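Local coordinates for protein AcrH (Aeromonas hydrophila, PDB 3WXX) that probably acts as a chaperone for the type III secretion translocator AopB, holding it in a complex before the translocon is assembled, at residues A[55-60]-A[83-88]; A[40-45]-A[70-75]; A[6-11]-A[16-21]. The protein carries 1 engineered substitution. All blocks are in the same frame, centred on the assembly; numbering follows the deposited sequence. Where two conformers were deposited one is given.

In the fold
The chain is all helix and loop. Contact 3 comes first, tying helix 3-11 to helix 15-18 at the N-terminal edge. The segments of contacts 1 and 2 then interleave: 40-45, 55-60, 70-75, 83-88. Helix 60-72 starts in contact 1 and ends in contact 2; the centres of contacts 1 and 2 lie about 18 Å apart, and Tyr83 OH reaches Gln71 OE1 between them. Contact 3 is about 16 Å from contact 1, centre to centre, and meets it through Leu55 O and Ala16 N; from contact 2 it is about 29 Å away between centres and does not touch it. The result is a stack of helices, consistent with a tetratricopeptide-type chaperone, with AopB packed against all three contacts.

Contact 1 (A[55-60]-A[83-88]); sequences LDHYEA and YSYGAM
His57 O lies at the edge of the Tyr85 ring, in its plane, next to the hydroxyl, and the same OH lies in the plane of the His57 imidazole, at its rim, 3.7 Å from CD2. One face of that imidazole is covered by Tyr58, whose CE2 sits off-centre above it; in return His57 CD2 lies over the margin of one Tyr58 face. The Tyr85 ring also meets Phe63, their planes at about 55°. Tyr85 OH donates to His57 O at 2.5 Å, close to the C=O axis (C=O...OH angle 165°). With CG anti to the backbone N (chi1 -177°), Tyr85 reaches out from helix 76-89 to the buried carbonyl and supplies it with a donor. The loop itself is shaped by an Asx turn: Tyr58 N donates to Asp56 OD1 at 3.0 Å, meeting the carboxylate on its anti side. Further along, the two backbones come close where Ala60 CB rests on Gly86 O at 3.7 Å; glycine has no side chain to hold them apart. Tyr58 belongs to a magnesium site seen in this protein, with no magnesium modelled at this chain, and its O accepts from Lys100 of the AopB chain. A tyrosine of helix 76-89 hydrogen-bonded to the loop between the two preceding helices is consistent with the stacked helices of a tetratricopeptide-type fold.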
# COMPACT_ATOMS: atom_id res chain seq x y z
N LEU A 55 1.45 6.94 7.87
CA LEU A 55 0.92 8.24 8.33
C LEU A 55 -0.23 8.74 7.48
O LEU A 55 -1.19 9.28 8.01
CB LEU A 55 2.03 9.30 8.37
CG LEU A 55 3.01 9.07 9.53
CD1 LEU A 55 4.31 9.81 9.34
CD2 LEU A 55 2.37 9.45 10.85
N ASP A 56 -0.15 8.54 6.18
CA ASP A 56 -1.27 8.84 5.31
C ASP A 56 -1.38 7.72 4.26
O ASP A 56 -0.63 7.68 3.30
CB ASP A 56 -1.10 10.21 4.66
CG ASP A 56 -2.29 10.63 3.76
OD1 ASP A 56 -3.09 9.80 3.29
OD2 ASP A 56 -2.39 11.84 3.48
N HIS A 57 -2.35 6.83 4.43
CA HIS A 57 -2.39 5.63 3.64
C HIS A 57 -3.26 5.81 2.42
O HIS A 57 -3.69 4.82 1.80
CB HIS A 57 -2.80 4.42 4.51
CG HIS A 57 -4.20 4.49 5.06
ND1 HIS A 57 -4.51 5.09 6.26
CD2 HIS A 57 -5.37 3.99 4.60
CE1 HIS A 57 -5.79 4.96 6.52
NE2 HIS A 57 -6.34 4.28 5.54
N TYR A 58 -3.51 7.07 2.09
CA TYR A 58 -4.21 7.45 0.84
C TYR A 58 -3.34 8.23 -0.16
O TYR A 58 -3.77 8.37 -1.28
CB TYR A 58 -5.52 8.20 1.12
CG TYR A 58 -6.51 7.44 2.00
CD1 TYR A 58 -7.39 6.48 1.48
CD2 TYR A 58 -6.58 7.71 3.37
CE1 TYR A 58 -8.30 5.79 2.31
CE2 TYR A 58 -7.47 7.05 4.20
CZ TYR A 58 -8.33 6.09 3.69
OH TYR A 58 -9.16 5.47 4.60
N GLU A 59 -2.12 8.64 0.20
CA GLU A 59 -1.19 9.32 -0.74
C GLU A 59 -0.49 8.38 -1.71
O GLU A 59 0.48 7.72 -1.32
CB GLU A 59 -0.04 10.02 -0.01
CG GLU A 59 -0.29 11.42 0.43
CD GLU A 59 -0.62 12.35 -0.69
OE1 GLU A 59 0.31 12.84 -1.32
OE2 GLU A 59 -1.82 12.61 -0.90
N ALA A 60 -0.92 8.35 -2.96
CA ALA A 60 -0.24 7.55 -3.96
C ALA A 60 1.24 7.78 -4.01
O ALA A 60 2.00 6.85 -4.24
CB ALA A 60 -0.83 7.80 -5.33
N TYR A 83 3.24 -0.42 -5.88
CA TYR A 83 2.77 0.19 -7.10
C TYR A 83 1.27 -0.13 -7.36
O TYR A 83 0.49 0.76 -7.78
CB TYR A 83 3.62 -0.27 -8.28
CG TYR A 83 5.03 0.20 -8.27
CD1 TYR A 83 5.38 1.42 -7.70
CD2 TYR A 83 6.02 -0.55 -8.87
CE1 TYR A 83 6.70 1.87 -7.72
CE2 TYR A 83 7.35 -0.11 -8.89
CZ TYR A 83 7.67 1.12 -8.31
OH TYR A 83 8.96 1.59 -8.32
N SER A 84 0.86 -1.35 -7.03
CA SER A 84 -0.55 -1.72 -7.14
C SER A 84 -1.43 -0.87 -6.19
O SER A 84 -2.36 -0.20 -6.64
CB SER A 84 -0.77 -3.22 -6.87
OG SER A 84 -0.09 -4.07 -7.81
N TYR A 85 -1.13 -0.85 -4.90
CA TYR A 85 -1.94 -0.02 -4.02
C TYR A 85 -1.88 1.45 -4.44
O TYR A 85 -2.87 2.12 -4.44
CB TYR A 85 -1.55 -0.16 -2.55
CG TYR A 85 -2.41 0.62 -1.58
CD1 TYR A 85 -3.57 0.10 -1.10
CD2 TYR A 85 -2.05 1.88 -1.16
CE1 TYR A 85 -4.37 0.78 -0.20
CE2 TYR A 85 -2.86 2.60 -0.29
CZ TYR A 85 -4.02 2.04 0.22
OH TYR A 85 -4.89 2.73 1.12
N GLY A 86 -0.73 1.96 -4.81
CA GLY A 86 -0.66 3.33 -5.31
C GLY A 86 -1.61 3.62 -6.48
O GLY A 86 -2.34 4.61 -6.46
N ALA A 87 -1.63 2.74 -7.48
CA ALA A 87 -2.57 2.89 -8.62
C ALA A 87 -4.02 3.05 -8.18
O ALA A 87 -4.74 3.87 -8.70
CB ALA A 87 -2.47 1.70 -9.59
N MSE A 88 -4.42 2.26 -7.19
CA MSE A 88 -5.79 2.29 -6.69
C MSE A 88 -6.07 3.62 -6.07
O MSE A 88 -7.20 4.04 -6.00
CB MSE A 88 -6.04 1.18 -5.66
CG MSE A 88 -5.84 -0.24 -6.18
SE MSE A 88 -5.81 -1.52 -4.68
CE MSE A 88 -6.93 -0.52 -3.37

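Contact 2 (A[40-45]-A[70-75])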
# COMPACT_ATOMS: atom_id res chain seq x y z
N GLY A 40 20.72 7.51 -3.60
CA GLY A 40 20.99 6.07 -3.64
C GLY A 40 20.91 5.38 -2.29
O GLY A 40 21.18 4.18 -2.21
N LYS A 41 20.58 6.11 -1.22
CA LYS A 41 20.40 5.50 0.10
C LYS A 41 19.05 4.79 0.19
O LYS A 41 18.20 5.11 1.02
CB LYS A 41 20.48 6.56 1.20
CG LYS A 41 21.78 7.34 1.31
CD LYS A 41 22.97 6.46 1.63
CE LYS A 41 24.27 7.27 1.57
NZ LYS A 41 24.73 7.76 2.91
N HIS A 42 18.87 3.79 -0.65
CA HIS A 42 17.56 3.20 -0.92
C HIS A 42 16.92 2.54 0.26
O HIS A 42 15.70 2.64 0.46
CB HIS A 42 17.67 2.17 -2.01
CG HIS A 42 18.13 2.73 -3.29
ND1 HIS A 42 19.15 2.18 -4.02
CD2 HIS A 42 17.74 3.83 -3.97
CE1 HIS A 42 19.34 2.89 -5.12
NE2 HIS A 42 18.50 3.90 -5.10
N ASP A 43 17.74 1.87 1.05
CA ASP A 43 17.26 1.18 2.23
C ASP A 43 16.71 2.18 3.25
O ASP A 43 15.65 1.96 3.84
CB ASP A 43 18.41 0.38 2.83
CG ASP A 43 17.92 -0.71 3.68
OD1 ASP A 43 17.56 -1.76 3.11
OD2 ASP A 43 17.87 -0.47 4.91
N GLU A 44 17.41 3.29 3.43
CA GLU A 44 16.99 4.33 4.34
C GLU A 44 15.76 5.05 3.79
O GLU A 44 14.84 5.39 4.54
CB GLU A 44 18.16 5.30 4.58
CG GLU A 44 17.90 6.48 5.52
CD GLU A 44 17.64 6.08 6.97
OE1 GLU A 44 17.89 4.90 7.36
OE2 GLU A 44 17.17 6.97 7.72
N ALA A 45 15.75 5.30 2.48
CA ALA A 45 14.58 5.90 1.82
C ALA A 45 13.35 4.98 1.99
O ALA A 45 12.26 5.46 2.32
CB ALA A 45 14.85 6.18 0.36
N ARG A 70 11.90 -0.10 -3.20
CA ARG A 70 11.89 -1.55 -3.25
C ARG A 70 12.48 -2.07 -4.56
O ARG A 70 13.27 -3.00 -4.57
CB ARG A 70 10.46 -2.07 -3.10
CG ARG A 70 10.08 -2.60 -1.74
CD ARG A 70 8.60 -2.39 -1.73
NE ARG A 70 7.78 -2.06 -0.59
CZ ARG A 70 7.46 -2.87 0.37
NH1 ARG A 70 8.06 -4.01 0.46
NH2 ARG A 70 6.64 -2.50 1.31
N GLN A 71 12.12 -1.45 -5.68
CA GLN A 71 12.63 -1.86 -6.98
C GLN A 71 14.14 -1.68 -7.02
O GLN A 71 14.88 -2.60 -7.35
CB GLN A 71 11.95 -1.03 -8.07
CG GLN A 71 12.21 -1.44 -9.52
CD GLN A 71 11.34 -0.67 -10.52
OE1 GLN A 71 10.40 0.05 -10.16
NE2 GLN A 71 11.64 -0.84 -11.79
N ALA A 72 14.63 -0.51 -6.65
CA ALA A 72 16.07 -0.29 -6.59
C ALA A 72 16.80 -1.34 -5.75
O ALA A 72 17.89 -1.73 -6.13
CB ALA A 72 16.39 1.09 -6.04
N LEU A 73 16.23 -1.80 -4.64
CA LEU A 73 16.83 -2.89 -3.86
C LEU A 73 16.60 -4.27 -4.49
O LEU A 73 16.90 -5.29 -3.86
CB LEU A 73 16.26 -2.95 -2.45
CG LEU A 73 16.35 -1.68 -1.65
CD1 LEU A 73 15.43 -1.70 -0.44
CD2 LEU A 73 17.77 -1.45 -1.25
N GLY A 74 16.08 -4.34 -5.70
CA GLY A 74 15.83 -5.65 -6.29
C GLY A 74 14.66 -6.42 -5.70
O GLY A 74 14.39 -7.52 -6.13
N GLN A 75 13.92 -5.82 -4.77
CA GLN A 75 12.72 -6.42 -4.22
C GLN A 75 11.49 -6.22 -5.13
O GLN A 75 10.55 -5.50 -4.79
CB GLN A 75 12.49 -5.81 -2.82
CG GLN A 75 13.42 -6.39 -1.78
CD GLN A 75 13.19 -7.89 -1.56
OE1 GLN A 75 12.09 -8.42 -1.78
NE2 GLN A 75 14.22 -8.57 -1.07
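Ala72 CB sits squarely over the His42 ring, a CH-pi contact in which the methyl is 3.4 Å from the ring centroid and only 3° off its normal. It joins the two ends of an antiparallel helical hairpin, the start of helix 42-55 against the finish of helix 60-72, as in tetratricopeptide-type folds. Beside it, Leu73 CD2 touches His42 CB at 3.7 Å and borders the backbone N of Asp43. The other branch, CD1, lies 4.1 Å from Asp43 OD1, the two side chains crossing at about a right angle. No hydrogen bond passes between the segments; the contact is van der Waals and CH-pi. In the next shell, the imidazole is sandwiched: Gly40 O lies above the face opposite Ala72, toward the rim. His42 CG stands beside its own backbone N (chi1 -62°), which turns the ring back over the preceding turn, where Lys41 centres an inverse gamma turn. The ring's NE2 is hydrogen-bonded to the N of Gly1 in the AopB chain, which probably helps to fix the ring's rotation, while Asp43 OD2 pairs with Lys47. On the other side, Leu73 is held where helix 60-72 ends. Gly74, at positive phi, is the C-prime residue of a Schellman motif, in which Gln75 N bonds to Arg70 O at 2.9 Å and Gly74 N to Gln71 O at 2.7 Å.

Contact 3 (A[6-11]-A[16-21])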
# COMPACT_ATOMS: atom_id res chain seq x y z
N GLU A 6 -12.69 3.91 15.22
CA GLU A 6 -13.07 3.10 14.09
C GLU A 6 -13.86 3.86 13.02
O GLU A 6 -13.53 3.78 11.83
CB GLU A 6 -13.89 1.90 14.54
CG GLU A 6 -14.54 1.13 13.41
CD GLU A 6 -15.16 -0.18 13.83
OE1 GLU A 6 -15.25 -0.49 15.05
OE2 GLU A 6 -15.56 -0.94 12.93
N ALA A 7 -14.90 4.56 13.43
CA ALA A 7 -15.70 5.34 12.47
C ALA A 7 -14.83 6.39 11.75
O ALA A 7 -15.09 6.75 10.59
CB ALA A 7 -16.87 6.01 13.17
N PHE A 8 -13.84 6.92 12.48
CA PHE A 8 -12.94 7.90 11.92
C PHE A 8 -12.12 7.23 10.82
O PHE A 8 -11.98 7.74 9.70
CB PHE A 8 -12.01 8.43 13.02
CG PHE A 8 -11.07 9.50 12.56
CD1 PHE A 8 -11.55 10.75 12.19
CD2 PHE A 8 -9.71 9.27 12.51
CE1 PHE A 8 -10.70 11.75 11.77
CE2 PHE A 8 -8.83 10.27 12.08
CZ PHE A 8 -9.34 11.51 11.72
N LEU A 9 -11.58 6.07 11.18
CA LEU A 9 -10.67 5.33 10.35
C LEU A 9 -11.39 4.90 9.08
O LEU A 9 -10.84 5.01 7.97
CB LEU A 9 -10.15 4.09 11.11
CG LEU A 9 -9.08 3.24 10.41
CD1 LEU A 9 -7.80 4.03 10.23
CD2 LEU A 9 -8.79 2.00 11.19
N GLN A 10 -12.62 4.46 9.29
CA GLN A 10 -13.48 3.99 8.24
C GLN A 10 -13.88 5.07 7.25
O GLN A 10 -14.00 4.81 6.06
CB GLN A 10 -14.74 3.40 8.83
CG GLN A 10 -15.59 2.74 7.77
CD GLN A 10 -16.71 1.89 8.34
OE1 GLN A 10 -16.68 0.65 8.24
NE2 GLN A 10 -17.69 2.55 8.95
N ASP A 11 -14.13 6.27 7.75
CA ASP A 11 -14.58 7.36 6.91
C ASP A 11 -13.42 7.95 6.15
O ASP A 11 -13.62 8.76 5.24
CB ASP A 11 -15.26 8.47 7.74
CG ASP A 11 -16.63 8.04 8.29
OD1 ASP A 11 -17.19 7.04 7.78
OD2 ASP A 11 -17.11 8.69 9.26
N ALA A 16 -2.00 10.44 10.53
CA ALA A 16 -1.47 11.79 10.59
C ALA A 16 -2.47 12.66 11.33
O ALA A 16 -2.14 13.33 12.30
CB ALA A 16 -1.22 12.34 9.19
N MSE A 17 -3.69 12.65 10.83
CA MSE A 17 -4.76 13.43 11.42
C MSE A 17 -4.90 13.15 12.90
O MSE A 17 -5.11 14.06 13.70
CB MSE A 17 -6.05 13.07 10.69
CG MSE A 17 -6.11 13.80 9.36
SE MSE A 17 -7.66 13.07 8.40
CE MSE A 17 -7.13 13.75 6.63
N LEU A 18 -4.80 11.88 13.25
CA LEU A 18 -5.05 11.46 14.60
C LEU A 18 -4.01 12.08 15.50
O LEU A 18 -4.34 12.51 16.59
CB LEU A 18 -4.96 9.96 14.71
CG LEU A 18 -6.06 9.29 15.50
CD1 LEU A 18 -7.41 9.55 14.87
CD2 LEU A 18 -5.76 7.80 15.50
N ASN A 19 -2.76 12.13 15.05
CA ASN A 19 -1.67 12.65 15.88
C ASN A 19 -1.37 14.14 15.65
O ASN A 19 -0.27 14.60 15.91
CB ASN A 19 -0.43 11.80 15.66
CG ASN A 19 -0.58 10.41 16.23
OD1 ASN A 19 -1.18 9.53 15.62
ND2 ASN A 19 -0.07 10.21 17.42
N ASP A 20 -2.37 14.89 15.16
CA ASP A 20 -2.17 16.27 14.71
C ASP A 20 -0.79 16.44 14.10
O ASP A 20 0.04 17.16 14.63
CB ASP A 20 -2.39 17.26 15.86
CG ASP A 20 -3.86 17.59 16.07
OD1 ASP A 20 -4.47 18.20 15.15
OD2 ASP A 20 -4.41 17.26 17.15
N VAL A 21 -0.55 15.75 12.98
CA VAL A 21 0.66 15.96 12.19
C VAL A 21 0.32 16.90 11.02
O VAL A 21 -0.64 16.66 10.31
CB VAL A 21 1.23 14.64 11.68
CG1 VAL A 21 2.34 14.90 10.70
CG2 VAL A 21 1.75 13.83 12.83
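Ala16 O takes two backbone N-H groups, Val21 N at 3.0 Å and, more weakly, Asn19 N, and so closes the short helix that holds Met17 and Leu18 against Phe8. The closure is a Schellman motif: Asp20, at positive phi, is its C-prime residue, and its N bonds to Met17 O at 3.2 Å. Facing it, helix 3-11 keeps its regular pattern, Gln10 N to Glu6 O being 2.8 Å. The two helices are separated by a brief loop and meet through apolar side chains alone, with no hydrogen bond across. Phe8 does most of the work. Its CG is anti to the backbone N (chi1 -177°), which carries the ring toward segment 16-21, and the far end of the ring reaches Met17, where CZ lies 3.8 Å from CB. That CB is at the ring's edge, in plane. Leu18 comes in from another quarter: its CD1 lies against the CD2-CE2 side of the ring at an oblique angle, and the two side chains run past each other in opposite directions. Around this apolar join the chaperone meets its cargo. Asp11 forms a salt bridge with Arg87 of the AopB chain, and Met17 packs on Lys93 of that chain. Leu9, next in sequence to Phe8, belongs to a magnesium site known in this protein, with no magnesium modelled at this chain. Met17 itself, modelled as selenomethionine, is extended beyond CG, and its selenium makes an oblique Met-aromatic contact 5.2 Å from the Phe8 centroid, the nearest ring atom being CZ, 4.0 Å from SE.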